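Local coordinates for Ras GTPase-activating-like protein IQGAP2 (Homo sapiens, PDB 5CJP) that is a scaffold protein whose GAP-related domain resembles Ras GTPase activators and probably binds Rho-type GTPases such as Cdc42 in their GTP-bound form, at residues 244-249 / 262-267. Residues are numbered along the deposited sequence; the frame is centred on the assembly and turned at random.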
loop_
_atom_site.group_PDB
_atom_site.type_symbol
_atom_site.label_atom_id
_atom_site.label_comp_id
_atom_site.label_asym_id
_atom_site.label_seq_id
_atom_site.Cartn_x
_atom_site.Cartn_y
_atom_site.Cartn_z
ATOM N N ALA E 244 -15.698 24.544 -0.431
ATOM C CA ALA E 244 -15.601 23.185 0.085
ATOM C C ALA E 244 -14.209 22.877 0.605
ATOM O O ALA E 244 -13.495 22.073 0.025
ATOM C CB ALA E 244 -15.986 22.180 -0.997
ATOM N N PRO E 245 -13.803 23.525 1.706
ATOM C CA PRO E 245 -12.476 23.270 2.263
ATOM C C PRO E 245 -12.345 21.843 2.767
ATOM O O PRO E 245 -11.242 21.331 2.911
ATOM C CB PRO E 245 -12.367 24.300 3.386
ATOM C CG PRO E 245 -13.785 24.530 3.783
ATOM C CD PRO E 245 -14.486 24.588 2.462
ATOM N N ASP E 246 -13.474 21.201 3.039
ATOM C CA ASP E 246 -13.475 19.826 3.528
ATOM C C ASP E 246 -13.248 18.872 2.377
ATOM O O ASP E 246 -12.662 17.801 2.549
ATOM C CB ASP E 246 -14.808 19.519 4.204
ATOM C CG ASP E 246 -15.999 19.865 3.324
ATOM O OD1 ASP E 246 -15.932 20.861 2.570
ATOM O OD2 ASP E 246 -17.021 19.150 3.397
ATOM N N GLY E 247 -13.719 19.271 1.200
ATOM C CA GLY E 247 -13.572 18.455 0.008
ATOM C C GLY E 247 -12.211 18.614 -0.643
ATOM O O GLY E 247 -11.621 17.650 -1.113
ATOM N N PHE E 248 -11.694 19.833 -0.664
ATOM C CA PHE E 248 -10.396 20.067 -1.272
ATOM C C PHE E 248 -9.249 20.113 -0.276
ATOM O O PHE E 248 -8.237 20.767 -0.517
ATOM C CB PHE E 248 -10.441 21.344 -2.106
ATOM C CG PHE E 248 -11.307 21.225 -3.308
ATOM C CD1 PHE E 248 -12.692 21.341 -3.193
ATOM C CD2 PHE E 248 -10.754 20.899 -4.555
ATOM C CE1 PHE E 248 -13.518 21.126 -4.300
ATOM C CE2 PHE E 248 -11.570 20.683 -5.672
ATOM C CZ PHE E 248 -12.949 20.793 -5.550
ATOM N N ASP E 249 -9.419 19.405 0.837
ATOM C CA ASP E 249 -8.412 19.307 1.894
ATOM C C ASP E 249 -7.719 20.613 2.287
ATOM O O ASP E 249 -6.490 20.698 2.287
ATOM C CB ASP E 249 -7.349 18.283 1.499
ATOM C CG ASP E 249 -6.486 17.849 2.670
ATOM O OD1 ASP E 249 -6.419 18.588 3.677
ATOM O OD2 ASP E 249 -5.864 16.769 2.574
ATOM N N ASP E 262 -24.973 25.979 8.095
ATOM C CA ASP E 262 -24.663 27.375 8.385
ATOM C C ASP E 262 -23.250 27.742 7.941
ATOM O O ASP E 262 -23.010 28.850 7.470
ATOM C CB ASP E 262 -24.830 27.639 9.880
ATOM C CG ASP E 262 -26.283 27.616 10.316
ATOM O OD1 ASP E 262 -26.533 27.323 11.506
ATOM O OD2 ASP E 262 -27.169 27.900 9.476
ATOM N N GLN E 263 -22.321 26.805 8.096
ATOM C CA GLN E 263 -20.942 27.036 7.697
ATOM C C GLN E 263 -20.883 27.025 6.177
ATOM O O GLN E 263 -20.144 27.804 5.570
ATOM C CB GLN E 263 -20.033 25.960 8.299
ATOM C CG GLN E 263 -20.090 25.910 9.825
ATOM C CD GLN E 263 -19.280 24.773 10.427
ATOM O OE1 GLN E 263 -19.473 23.606 10.082
ATOM N NE2 GLN E 263 -18.377 25.108 11.344
ATOM N N ARG E 264 -21.677 26.152 5.563
ATOM C CA ARG E 264 -21.747 26.063 4.107
ATOM C C ARG E 264 -22.275 27.361 3.522
ATOM O O ARG E 264 -21.690 27.927 2.590
ATOM C CB ARG E 264 -22.695 24.950 3.679
ATOM C CG ARG E 264 -22.001 23.700 3.249
ATOM C CD ARG E 264 -21.259 23.892 1.943
ATOM N NE ARG E 264 -20.028 23.104 1.962
ATOM C CZ ARG E 264 -19.961 21.829 2.330
ATOM N NH1 ARG E 264 -21.057 21.191 2.708
ATOM N NH2 ARG E 264 -18.797 21.202 2.336
ATOM N N ARG E 265 -23.405 27.805 4.067
ATOM C CA ARG E 265 -24.054 29.028 3.623
ATOM C C ARG E 265 -23.135 30.241 3.824
ATOM O O ARG E 265 -23.198 31.209 3.059
ATOM C CB ARG E 265 -25.372 29.212 4.375
ATOM C CG ARG E 265 -26.287 30.264 3.786
ATOM C CD ARG E 265 -27.516 30.403 4.647
ATOM N NE ARG E 265 -28.153 29.110 4.867
ATOM C CZ ARG E 265 -28.804 28.431 3.925
ATOM N NH1 ARG E 265 -28.906 28.928 2.698
ATOM N NH2 ARG E 265 -29.349 27.256 4.210
ATOM N N ASN E 266 -22.283 30.172 4.844
ATOM C CA ASN E 266 -21.348 31.258 5.118
ATOM C C ASN E 266 -20.240 31.261 4.070
ATOM O O ASN E 266 -20.028 32.266 3.392
ATOM C CB ASN E 266 -20.747 31.123 6.525
ATOM C CG ASN E 266 -21.692 31.621 7.624
ATOM O OD1 ASN E 266 -21.405 31.472 8.811
ATOM N ND2 ASN E 266 -22.813 32.216 7.232
ATOM N N LEU E 267 -19.538 30.141 3.927
ATOM C CA LEU E 267 -18.465 30.042 2.939
ATOM C C LEU E 267 -19.011 30.293 1.546
ATOM O O LEU E 267 -18.400 31.002 0.742
ATOM C CB LEU E 267 -17.815 28.669 2.992
ATOM C CG LEU E 267 -17.034 28.458 4.275
ATOM C CD1 LEU E 267 -16.758 26.982 4.452
ATOM C CD2 LEU E 267 -15.737 29.287 4.236
#
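The CA atoms nearest across the contact are those of Ala244 and Arg264, 7.9 Å apart, where the loop turn that follows helix 222-243 faces one side of helix 261-278. The contact belongs to the helical Ras-GAP-type domain and ties this connecting loop to the helix it leads into. Arg264 reaches across to Asp246 and forms a salt bridge. Arg264 NH2 alone meets the carboxylate, at 2.9 Å from both OD1 and OD2 of Asp246. Both hydrogen bonds are weak and bent. The carboxylate and guanidinium planes are 37° apart, and this is not the flat two-nitrogen pairing. Arg264 bends at chi2 (-69°) and chi3, which carries the guanidinium over to the loop. Two further partners fix its rotation: NE bonds to Val243 O at the end of the preceding helix, and NH1 bonds to Gln258 OE1. A basic side chain of the chain of another protein packs on Arg264. Beside the ion pair the contact is apolar. Pro245 and Leu267 both also touch helix 111-123, through Val118 and Ile122 respectively. The CG-CD side of the Pro245 ring meets one methyl of Leu267, CD1 lying 3.9 Å from Pro245 CD.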